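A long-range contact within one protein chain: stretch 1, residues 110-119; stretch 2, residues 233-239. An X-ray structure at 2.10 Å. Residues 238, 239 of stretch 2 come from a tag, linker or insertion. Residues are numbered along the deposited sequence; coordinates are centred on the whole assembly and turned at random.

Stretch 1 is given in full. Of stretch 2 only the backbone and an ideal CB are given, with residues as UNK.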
# COMPACT_ATOMS: atom_id res chain seq x y z
N VAL A 110 0.05 -13.79 -3.90
CA VAL A 110 1.05 -13.53 -2.88
C VAL A 110 1.30 -14.80 -2.08
O VAL A 110 2.45 -15.20 -1.92
CB VAL A 110 0.63 -12.39 -1.93
CG1 VAL A 110 1.45 -12.40 -0.65
CG2 VAL A 110 0.77 -11.06 -2.63
N ALA A 111 0.24 -15.45 -1.58
CA ALA A 111 0.40 -16.66 -0.80
C ALA A 111 1.07 -17.76 -1.60
O ALA A 111 1.91 -18.49 -1.06
CB ALA A 111 -0.95 -17.15 -0.24
N ARG A 112 0.72 -17.89 -2.89
CA ARG A 112 1.30 -18.93 -3.74
C ARG A 112 2.82 -18.80 -3.88
O ARG A 112 3.55 -19.77 -3.70
CB ARG A 112 0.63 -18.94 -5.14
CG ARG A 112 1.23 -19.92 -6.07
CD ARG A 112 0.54 -19.89 -7.42
NE ARG A 112 0.89 -18.71 -8.19
CZ ARG A 112 2.07 -18.52 -8.79
NH1 ARG A 112 3.02 -19.42 -8.70
NH2 ARG A 112 2.29 -17.41 -9.46
N VAL A 113 3.30 -17.59 -4.19
CA VAL A 113 4.73 -17.34 -4.43
C VAL A 113 5.57 -17.16 -3.17
O VAL A 113 6.80 -17.18 -3.24
CB VAL A 113 4.98 -16.15 -5.42
CG1 VAL A 113 4.27 -16.38 -6.72
CG2 VAL A 113 4.59 -14.80 -4.83
N LEU A 114 4.91 -16.98 -2.02
CA LEU A 114 5.59 -16.90 -0.73
C LEU A 114 6.06 -18.29 -0.30
O LEU A 114 5.33 -19.26 -0.44
CB LEU A 114 4.62 -16.29 0.31
CG LEU A 114 5.11 -15.78 1.66
CD1 LEU A 114 6.31 -14.83 1.56
CD2 LEU A 114 3.94 -15.09 2.38
N LYS A 115 7.29 -18.39 0.20
CA LYS A 115 7.78 -19.64 0.78
C LYS A 115 7.01 -19.93 2.08
O LYS A 115 6.56 -19.01 2.76
CB LYS A 115 9.29 -19.55 1.10
CG LYS A 115 10.22 -19.55 -0.13
CD LYS A 115 11.71 -19.39 0.24
CE LYS A 115 12.57 -19.41 -1.02
NZ LYS A 115 14.00 -18.93 -0.80
N GLN A 116 6.89 -21.21 2.42
CA GLN A 116 6.41 -21.59 3.73
C GLN A 116 7.13 -20.83 4.82
O GLN A 116 8.36 -20.72 4.80
CB GLN A 116 6.60 -23.08 3.99
CG GLN A 116 5.52 -23.96 3.41
CD GLN A 116 4.13 -23.63 3.89
OE1 GLN A 116 3.19 -23.68 3.10
NE2 GLN A 116 3.98 -23.30 5.17
N ASP A 117 6.34 -20.31 5.76
CA ASP A 117 6.84 -19.49 6.85
C ASP A 117 7.49 -18.18 6.37
O ASP A 117 8.08 -17.48 7.17
CB ASP A 117 7.77 -20.29 7.76
CG ASP A 117 7.13 -21.60 8.23
OD1 ASP A 117 5.95 -21.58 8.66
OD2 ASP A 117 7.78 -22.67 8.11
N GLY A 118 7.32 -17.82 5.10
CA GLY A 118 7.76 -16.54 4.59
C GLY A 118 6.84 -15.43 5.08
O GLY A 118 5.72 -15.71 5.56
N ARG A 119 7.31 -14.19 4.94
CA ARG A 119 6.62 -12.98 5.43
C ARG A 119 6.04 -12.09 4.32
O ARG A 119 6.76 -11.69 3.42
CB ARG A 119 7.58 -12.07 6.18
CG ARG A 119 7.93 -12.49 7.56
CD ARG A 119 9.11 -11.63 8.11
NE ARG A 119 9.88 -12.43 9.05
CZ ARG A 119 9.58 -12.57 10.34
NH1 ARG A 119 8.57 -11.91 10.88
NH2 ARG A 119 10.34 -13.36 11.11
N UNK A 233 1.42 -7.96 9.02
CA UNK A 233 2.28 -9.06 8.65
C UNK A 233 1.46 -10.34 8.45
O UNK A 233 0.69 -10.74 9.34
CB UNK A 233 3.36 -9.27 9.71
N UNK A 234 1.62 -10.93 7.28
CA UNK A 234 1.16 -12.30 7.00
C UNK A 234 2.31 -13.31 7.03
O UNK A 234 3.40 -13.04 6.52
CB UNK A 234 0.47 -12.35 5.64
N UNK A 235 2.09 -14.45 7.66
CA UNK A 235 3.06 -15.53 7.62
C UNK A 235 2.37 -16.76 7.03
O UNK A 235 1.29 -17.17 7.50
CB UNK A 235 3.63 -15.82 9.01
N UNK A 236 3.00 -17.35 6.01
CA UNK A 236 2.47 -18.52 5.32
C UNK A 236 2.58 -19.78 6.21
O UNK A 236 3.66 -20.19 6.58
CB UNK A 236 3.21 -18.73 4.00
N UNK A 237 1.43 -20.33 6.56
CA UNK A 237 1.33 -21.54 7.38
C UNK A 237 0.57 -22.60 6.54
O UNK A 237 0.85 -22.75 5.35
CB UNK A 237 0.62 -21.26 8.71
N UNK A 238 -0.39 -23.30 7.14
CA UNK A 238 -1.01 -24.49 6.53
C UNK A 238 -2.54 -24.46 6.74
O UNK A 238 -3.08 -23.52 7.30
CB UNK A 238 -0.42 -25.77 7.13
N UNK A 239 -3.23 -25.50 6.28
CA UNK A 239 -4.69 -25.54 6.43
C UNK A 239 -5.30 -26.90 6.67
O UNK A 239 -6.54 -27.02 6.70
CB UNK A 239 -5.34 -24.95 5.18

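Position 233 lies in an extended strand, with phi/psi of -108/125°. Its CA-to-CB bond points toward stretch 1, but nothing there comes within 5.5 Å of the ideal CB, so a short side chain would fall short. The long chain of Arg119 reaches into this region and offers guanidinium donors, which a side chain carrying an oxygen acceptor, such as glutamine or glutamate, could meet. The residue is Gln233. Extended in chi1 and chi2 (both t), it accepts a hydrogen bond through OE1 from Arg119 NH1 at 2.8 Å, at the edge of the guanidinium and near its plane. A water bridges the same two side chains, accepting from Arg119 NH1 (3.2 Å) and from Gln233 NE2 (3.1 Å).

At position 234 the CB direction is sideways and the backbone angles, -102/136°, are ordinary for a strand. The nearest atom of stretch 1 to the ideal CB is Leu114 CD2, at 5.5 Å, so stretch 1 alone would tolerate a small residue and does not demand a glycine. Gly234 is found, and its contribution is made by the backbone: its O receives a CA-H...O contact from Arg119 CA at 3.4 Å.

Position 235 pairs with Arg119 as an antiparallel, non-hydrogen-bonded bridge, CA to CA 4.9 Å, and the two side chains share a face of the sheet. The aliphatic part of Arg119 and the backbone of Asp117 flank this site, which would suit a beta-branched or other aliphatic residue. Ile235 fills it, with CG2 3.9 Å from Asp117 CA and CG1 4.5 Å from Arg119 CG. Its CA also makes a CA-H...O contact with Gly118 O at 3.4 Å.

Position 236 points toward stretch 1, its ideal CB 3.6 Å from Lys115 O and 4.1 Å from Leu114 CD2. Farther along, the helix ends, and the carbonyls of Ala111 and Leu114 are available as acceptors. A long side chain with a terminal donor is therefore favoured, lysine most simply, with arginine conceivable. Lys236, with all four chi angles t, extends fully to this site, where NZ donates to Ala111 O (2.8 Å) and Leu114 O (2.6 Å). Along the way its CE passes 3.5 Å from Gln116 OE1. The backbone fastens it to the type II turn of Lys115 to Gly118: Lys236 N donates to Gly118 O at 3.2 Å, and Asp117 N donates to Lys236 O at 2.8 Å.

At position 237 CB points away, yet the carboxylate of Asp117 is not far off: its OD1 is 5.3 Å from the ideal CB of 237. A long basic side chain that folds back could reach this carboxylate. Arg237 does so: with chi1 and chi2 both m, its NH1 forms a salt bridge with Asp117 OD1 at 2.6 Å. Its backbone O accepts from Gln116 NE2 at 3.2 Å.

Position 238 points sideways and imposes little. Glu238, a tag residue, brings CG to 4.3 Å from Gln116 NE2. Position 239 is out of reach; Gly239, also from the tag, makes no contact.

Stretch 2 (233-239) QGIKREG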
# COMPACT_ATOMS: atom_id res chain seq x y z
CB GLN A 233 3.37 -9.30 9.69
CG GLN A 233 4.36 -10.40 9.29
CD GLN A 233 5.61 -10.42 10.16
OE1 GLN A 233 6.72 -10.24 9.67
NE2 GLN A 233 5.44 -10.65 11.43
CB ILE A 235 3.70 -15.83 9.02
CG1 ILE A 235 4.52 -14.62 9.49
CG2 ILE A 235 4.62 -17.05 8.93
CD1 ILE A 235 4.92 -14.67 10.89
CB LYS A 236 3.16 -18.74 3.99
CG LYS A 236 2.61 -19.92 3.17
CD LYS A 236 3.17 -19.86 1.77
CE LYS A 236 2.71 -21.01 0.87
NZ LYS A 236 3.26 -20.86 -0.49
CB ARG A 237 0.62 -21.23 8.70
CG ARG A 237 1.27 -20.14 9.54
CD ARG A 237 2.66 -20.55 10.02
NE ARG A 237 3.14 -19.64 11.05
CZ ARG A 237 4.42 -19.46 11.39
NH1 ARG A 237 5.41 -20.09 10.78
NH2 ARG A 237 4.71 -18.62 12.35
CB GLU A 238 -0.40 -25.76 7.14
CG GLU A 238 1.11 -25.74 7.18
CD GLU A 238 1.73 -27.11 7.34
OE1 GLU A 238 1.07 -28.02 7.94
OE2 GLU A 238 2.88 -27.30 6.87
O HOH W 1 7.53 -10.80 13.73
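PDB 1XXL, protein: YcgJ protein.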